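Hypothetical protein (Staphylococcus aureus subsp. aureus, PDB 1QYI) is of unknown function but carries a haloacid dehalogenase-like (HAD) domain and is therefore probably a hydrolase, perhaps a phosphatase. Local coordinates at residues Q178-E183 with T202-Y207; W184-K189 with Y242-V247. All coordinates share one frame; numbering follows the deposited sequence.

Interaction 1 of 2, residues Q178-E183 with T202-Y207; sequences QEVYQE and TFKTGY
Lys204 runs its aliphatic chain across one face of the turn of helix that carries Val180 and Glu183. The aliphatic part of Lys204 packs against the carbonyl group of Glu183: Lys204 CB lies 3.9 Å from Glu183 O, and Lys204 CD lies 4.1 Å from Glu183 C. The side chain of Glu183 stands slightly farther off, its CB 4.2 Å from Lys204 CD. Because CG of Lys204 stands opposite the carbonyl carbon (chi1 -68°) and every later torsion is extended, the chain is carried from Glu183 back toward Val180. There Lys204 NZ is 3.9 Å from Val180 CG1, the methyl set anti to the backbone N. The shortest approach of the two segments is also here, Lys204 NZ to Val180 O at 3.7 Å, but no hydrogen bond joins them.

The polar ends are looser. Glu183 OE1 and Lys204 NZ are 5.4 Å apart, too far for a salt bridge. One water spans them: it accepts from Lys204 NZ at 2.8 Å and gives only a weak bond to Glu183 OE1 at 3.4 Å. Each group has stronger partners elsewhere: Lys204 NZ forms a salt bridge with Glu28 and a cation-pi contact with Trp184, while Glu183 takes the backbone N-H groups of Arg200 and Thr201. Beside Lys204, Thr202 and Thr205 are exposed, their CB atoms directed away from the helix.

The arrangement is a returning loop packed on its own preceding helix, within the helical insert between strands 3-6 and 233-237, consistent with the C1-type cap position of HAD proteins.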
loop_
_atom_site.group_PDB
_atom_site.type_symbol
_atom_site.label_atom_id
_atom_site.label_comp_id
_atom_site.label_asym_id
_atom_site.label_seq_id
_atom_site.Cartn_x
_atom_site.Cartn_y
_atom_site.Cartn_z
ATOM N N GLN A 178 9.997 5.837 -6.483
ATOM C CA GLN A 178 9.283 5.872 -5.232
ATOM C C GLN A 178 8.906 7.297 -4.849
ATOM O O GLN A 178 7.859 7.516 -4.239
ATOM C CB GLN A 178 10.107 5.183 -4.145
ATOM C CG GLN A 178 9.363 4.976 -2.856
ATOM C CD GLN A 178 9.733 6.012 -1.819
ATOM O OE1 GLN A 178 10.082 7.146 -2.153
ATOM N NE2 GLN A 178 9.649 5.632 -0.547
ATOM N N GLU A 179 9.725 8.276 -5.234
ATOM C CA GLU A 179 9.406 9.673 -4.910
ATOM C C GLU A 179 8.243 10.151 -5.767
ATOM O O GLU A 179 7.397 10.925 -5.313
ATOM C CB GLU A 179 10.619 10.596 -5.120
ATOM C CG GLU A 179 11.794 10.248 -4.234
ATOM C CD GLU A 179 12.912 11.271 -4.272
ATOM O OE1 GLU A 179 13.098 11.956 -5.299
ATOM O OE2 GLU A 179 13.637 11.378 -3.268
ATOM N N VAL A 180 8.202 9.666 -7.004
ATOM C CA VAL A 180 7.149 10.044 -7.934
ATOM C C VAL A 180 5.817 9.523 -7.431
ATOM O O VAL A 180 4.792 10.191 -7.555
ATOM C CB VAL A 180 7.391 9.461 -9.342
ATOM C CG1 VAL A 180 6.312 9.948 -10.289
ATOM C CG2 VAL A 180 8.770 9.858 -9.848
ATOM N N TYR A 181 5.835 8.324 -6.867
ATOM C CA TYR A 181 4.607 7.726 -6.354
ATOM C C TYR A 181 4.085 8.478 -5.122
ATOM O O TYR A 181 2.881 8.760 -4.994
ATOM C CB TYR A 181 4.857 6.255 -6.013
ATOM C CG TYR A 181 3.717 5.579 -5.289
ATOM C CD1 TYR A 181 3.522 5.779 -3.918
ATOM C CD2 TYR A 181 2.846 4.717 -5.963
ATOM C CE1 TYR A 181 2.503 5.138 -3.238
ATOM C CE2 TYR A 181 1.822 4.072 -5.289
ATOM C CZ TYR A 181 1.658 4.288 -3.927
ATOM O OH TYR A 181 0.649 3.657 -3.246
ATOM N N GLN A 182 5.013 8.811 -4.227
ATOM C CA GLN A 182 4.671 9.508 -2.999
ATOM C C GLN A 182 4.060 10.881 -3.268
ATOM O O GLN A 182 3.122 11.293 -2.580
ATOM C CB GLN A 182 5.910 9.614 -2.093
ATOM C CG GLN A 182 6.350 8.268 -1.515
ATOM C CD GLN A 182 5.341 7.685 -0.533
ATOM O OE1 GLN A 182 5.329 8.053 0.640
ATOM N NE2 GLN A 182 4.476 6.787 -1.013
ATOM N N GLU A 183 4.574 11.591 -4.268
ATOM C CA GLU A 183 4.018 12.900 -4.575
ATOM C C GLU A 183 2.631 12.699 -5.172
ATOM O O GLU A 183 1.693 13.439 -4.872
ATOM C CB GLU A 183 4.911 13.673 -5.546
ATOM C CG GLU A 183 5.089 15.102 -5.099
ATOM C CD GLU A 183 5.849 15.961 -6.086
ATOM O OE1 GLU A 183 6.996 15.606 -6.433
ATOM O OE2 GLU A 183 5.297 17.000 -6.505
ATOM N N THR A 202 3.547 21.082 -8.971
ATOM C CA THR A 202 2.742 22.019 -8.198
ATOM C C THR A 202 1.290 21.810 -8.552
ATOM O O THR A 202 0.446 22.642 -8.226
ATOM C CB THR A 202 3.077 23.498 -8.481
ATOM O OG1 THR A 202 2.848 23.784 -9.859
ATOM C CG2 THR A 202 4.520 23.817 -8.114
ATOM N N PHE A 203 1.003 20.703 -9.236
ATOM C CA PHE A 203 -0.371 20.384 -9.635
ATOM C C PHE A 203 -0.894 19.087 -9.004
ATOM O O PHE A 203 -2.073 18.766 -9.134
ATOM C CB PHE A 203 -0.468 20.303 -11.168
ATOM C CG PHE A 203 0.460 19.290 -11.778
ATOM C CD1 PHE A 203 0.194 17.926 -11.668
ATOM C CD2 PHE A 203 1.642 19.698 -12.396
ATOM C CE1 PHE A 203 1.092 16.988 -12.155
ATOM C CE2 PHE A 203 2.549 18.767 -12.887
ATOM C CZ PHE A 203 2.275 17.405 -12.766
ATOM N N LYS A 204 -0.023 18.346 -8.322
ATOM C CA LYS A 204 -0.437 17.095 -7.689
ATOM C C LYS A 204 -1.065 17.333 -6.305
ATOM O O LYS A 204 -0.378 17.630 -5.324
ATOM C CB LYS A 204 0.747 16.133 -7.581
ATOM C CG LYS A 204 1.236 15.610 -8.929
ATOM C CD LYS A 204 2.373 14.601 -8.761
ATOM C CE LYS A 204 2.829 14.025 -10.099
ATOM N NZ LYS A 204 3.802 12.911 -9.912
ATOM N N THR A 205 -2.387 17.185 -6.245
ATOM C CA THR A 205 -3.143 17.408 -5.027
ATOM C C THR A 205 -3.105 16.245 -4.038
ATOM O O THR A 205 -3.294 16.434 -2.835
ATOM C CB THR A 205 -4.576 17.736 -5.386
ATOM O OG1 THR A 205 -5.057 16.784 -6.337
ATOM C CG2 THR A 205 -4.651 19.120 -6.018
ATOM N N GLY A 206 -2.849 15.044 -4.547
ATOM C CA GLY A 206 -2.777 13.880 -3.689
ATOM C C GLY A 206 -4.032 13.025 -3.636
ATOM O O GLY A 206 -5.044 13.404 -3.039
ATOM N N TYR A 207 -3.954 11.850 -4.247
ATOM C CA TYR A 207 -5.071 10.928 -4.270
ATOM C C TYR A 207 -5.371 10.367 -2.890
ATOM O O TYR A 207 -6.174 9.444 -2.748
ATOM C CB TYR A 207 -4.788 9.802 -5.266
ATOM C CG TYR A 207 -4.831 10.291 -6.693
ATOM C CD1 TYR A 207 -6.052 10.488 -7.342
ATOM C CD2 TYR A 207 -3.665 10.635 -7.365
ATOM C CE1 TYR A 207 -6.110 11.023 -8.625
ATOM C CE2 TYR A 207 -3.716 11.173 -8.650
ATOM C CZ TYR A 207 -4.945 11.362 -9.268
ATOM O OH TYR A 207 -5.004 11.907 -10.527
HETATM O O HOH W 1 6.353 13.626 -9.067
#

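Interaction 2 of 2, residues W184-K189 with Y242-V247; sequences WYLGSK and YTETVV
Thr243 and Glu244 meet Tyr185 and Leu186 where two helices pass almost at right angles. The short axes are inclined by 86° and come no closer than 11.5 Å, so the gap is bridged by side-chain ends, with just 134 Å² buried in total.

In sequence order, the carbonyl of Tyr242 serves the helix's own bonding, accepting from both Thr245 N and Val246 N. Thr243 is the first residue to touch the other helix. Its hydroxyl sits between the backbone N and the carbonyl carbon (chi1 73°), and Thr243 OG1 rests 3.8 Å from Leu186 CD2, the two side chains crossing about perpendicularly.

Glu244 contributes most from this helix and touches two residues. Its CG meets Tyr185 CE1 at 3.6 Å, approaching the ring obliquely. The chain bends at chi2, and Glu244 OE2 lies 3.8 Å from Leu186 CD2, the same methyl that Thr243 reaches. The carboxylate plane is turned 58° from the ring, and it is the methylene that meets the ring. On the facing helix, Tyr185 directs its CB toward this segment, whereas Leu186 arrives through a branch tip. Val247 does not touch 184-189 but packs on Leu190, farther along helix 172-195, and on Tyr209.

No hydrogen bond or salt bridge crosses the two segments. Polar oxygens meet a methyl and a ring carbon meets a methylene, so shape and van der Waals contact, not directional bonds, join the probable cap to the helix after strand 233-237.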
loop_
_atom_site.group_PDB
_atom_site.type_symbol
_atom_site.label_atom_id
_atom_site.label_comp_id
_atom_site.label_asym_id
_atom_site.label_seq_id
_atom_site.Cartn_x
_atom_site.Cartn_y
_atom_site.Cartn_z
ATOM N N TRP A 184 2.513 11.685 -6.018
ATOM C CA TRP A 184 1.243 11.340 -6.632
ATOM C C TRP A 184 0.216 11.086 -5.524
ATOM O O TRP A 184 -0.886 11.628 -5.543
ATOM C CB TRP A 184 1.412 10.073 -7.467
ATOM C CG TRP A 184 1.574 10.298 -8.955
ATOM C CD1 TRP A 184 2.417 9.640 -9.802
ATOM C CD2 TRP A 184 0.786 11.177 -9.770
ATOM N NE1 TRP A 184 2.191 10.049 -11.100
ATOM C CE2 TRP A 184 1.193 10.978 -11.109
ATOM C CE3 TRP A 184 -0.240 12.092 -9.500
ATOM C CZ2 TRP A 184 0.627 11.675 -12.170
ATOM C CZ3 TRP A 184 -0.804 12.786 -10.553
ATOM C CH2 TRP A 184 -0.371 12.563 -11.882
ATOM N N TYR A 185 0.604 10.274 -4.546
ATOM C CA TYR A 185 -0.278 9.921 -3.447
ATOM C C TYR A 185 -0.500 11.008 -2.396
ATOM O O TYR A 185 -1.625 11.480 -2.223
ATOM C CB TYR A 185 0.234 8.648 -2.772
ATOM C CG TYR A 185 -0.811 7.871 -1.992
ATOM C CD1 TYR A 185 -1.231 8.286 -0.728
ATOM C CD2 TYR A 185 -1.368 6.706 -2.519
ATOM C CE1 TYR A 185 -2.179 7.551 -0.007
ATOM C CE2 TYR A 185 -2.309 5.971 -1.816
ATOM C CZ TYR A 185 -2.707 6.392 -0.563
ATOM O OH TYR A 185 -3.613 5.636 0.137
ATOM N N LEU A 186 0.554 11.399 -1.686
ATOM C CA LEU A 186 0.417 12.419 -0.641
ATOM C C LEU A 186 0.144 13.808 -1.198
ATOM O O LEU A 186 -0.458 14.647 -0.524
ATOM C CB LEU A 186 1.681 12.476 0.216
ATOM C CG LEU A 186 2.212 11.143 0.749
ATOM C CD1 LEU A 186 3.607 11.357 1.310
ATOM C CD2 LEU A 186 1.271 10.568 1.808
ATOM N N GLY A 187 0.575 14.047 -2.429
ATOM C CA GLY A 187 0.399 15.363 -3.012
ATOM C C GLY A 187 1.647 16.171 -2.693
ATOM O O GLY A 187 2.367 15.844 -1.758
ATOM N N SER A 188 1.908 17.220 -3.462
ATOM C CA SER A 188 3.091 18.051 -3.267
ATOM C C SER A 188 3.314 18.537 -1.838
ATOM O O SER A 188 4.398 18.361 -1.279
ATOM C CB SER A 188 3.025 19.258 -4.201
ATOM O OG SER A 188 3.058 18.843 -5.561
ATOM N N LYS A 189 2.283 19.146 -1.257
ATOM C CA LYS A 189 2.345 19.693 0.098
ATOM C C LYS A 189 2.765 18.672 1.162
ATOM O O LYS A 189 3.768 18.857 1.862
ATOM C CB LYS A 189 0.981 20.296 0.467
ATOM C CG LYS A 189 0.997 21.117 1.751
ATOM C CD LYS A 189 -0.370 21.713 2.090
ATOM C CE LYS A 189 -0.202 23.045 2.810
ATOM N NZ LYS A 189 0.721 22.940 3.979
ATOM N N TYR A 242 1.052 7.080 9.703
ATOM C CA TYR A 242 0.264 8.156 10.300
ATOM C C TYR A 242 -0.560 9.011 9.358
ATOM O O TYR A 242 -1.768 9.133 9.521
ATOM C CB TYR A 242 1.158 9.095 11.109
ATOM C CG TYR A 242 0.383 10.231 11.737
ATOM C CD1 TYR A 242 -0.553 9.981 12.755
ATOM C CD2 TYR A 242 0.576 11.550 11.326
ATOM C CE1 TYR A 242 -1.272 11.016 13.349
ATOM C CE2 TYR A 242 -0.136 12.595 11.910
ATOM C CZ TYR A 242 -1.058 12.322 12.924
ATOM O OH TYR A 242 -1.748 13.357 13.519
ATOM N N THR A 243 0.102 9.626 8.388
ATOM C CA THR A 243 -0.579 10.507 7.462
ATOM C C THR A 243 -1.611 9.812 6.580
ATOM O O THR A 243 -2.695 10.349 6.339
ATOM C CB THR A 243 0.426 11.205 6.555
ATOM O OG1 THR A 243 0.946 10.255 5.608
ATOM C CG2 THR A 243 1.574 11.762 7.393
ATOM N N GLU A 244 -1.265 8.629 6.084
ATOM C CA GLU A 244 -2.163 7.871 5.227
ATOM C C GLU A 244 -3.421 7.413 5.956
ATOM O O GLU A 244 -4.366 6.921 5.336
ATOM C CB GLU A 244 -1.415 6.676 4.625
ATOM C CG GLU A 244 -0.768 7.005 3.277
ATOM C CD GLU A 244 0.522 6.239 3.015
ATOM O OE1 GLU A 244 0.526 5.000 3.192
ATOM O OE2 GLU A 244 1.525 6.876 2.614
ATOM N N THR A 245 -3.423 7.590 7.276
ATOM C CA THR A 245 -4.555 7.228 8.124
ATOM C C THR A 245 -5.335 8.487 8.524
ATOM O O THR A 245 -6.536 8.606 8.266
ATOM C CB THR A 245 -4.081 6.527 9.415
ATOM O OG1 THR A 245 -3.081 5.558 9.083
ATOM C CG2 THR A 245 -5.239 5.838 10.110
ATOM N N VAL A 246 -4.644 9.426 9.161
ATOM C CA VAL A 246 -5.277 10.665 9.605
ATOM C C VAL A 246 -5.895 11.497 8.466
ATOM O O VAL A 246 -7.099 11.745 8.476
ATOM C CB VAL A 246 -4.283 11.537 10.412
ATOM C CG1 VAL A 246 -4.807 12.961 10.545
ATOM C CG2 VAL A 246 -4.100 10.932 11.794
ATOM N N VAL A 247 -5.082 11.915 7.496
ATOM C CA VAL A 247 -5.557 12.731 6.387
ATOM C C VAL A 247 -6.827 12.201 5.737
ATOM O O VAL A 247 -7.807 12.934 5.595
ATOM C CB VAL A 247 -4.464 12.888 5.313
ATOM C CG1 VAL A 247 -4.957 13.760 4.172
ATOM C CG2 VAL A 247 -3.218 13.493 5.939
#

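In the fold
Both interactions use helix 172-195 on consecutive turns, and their centres are 9 Å apart. Interaction 1 is the more buried: its three touching residues are all buried, and it stays within the helical insert. Interaction 2 is only partly buried and joins that insert to helix 242-252, which follows strand 233-237 of the parallel sheet. Their chemistry differs accordingly, since charged groups with partners beyond the segments and a bridging water surround the first, while the second consists of van der Waals contacts, two of them between a polar oxygen and a methyl. They are coupled where the helix kinks: Ser188 N is 3.0 Å from Lys204 O, a probable hydrogen bond, and Glu183 OE2 probably bonds Ser188 OG.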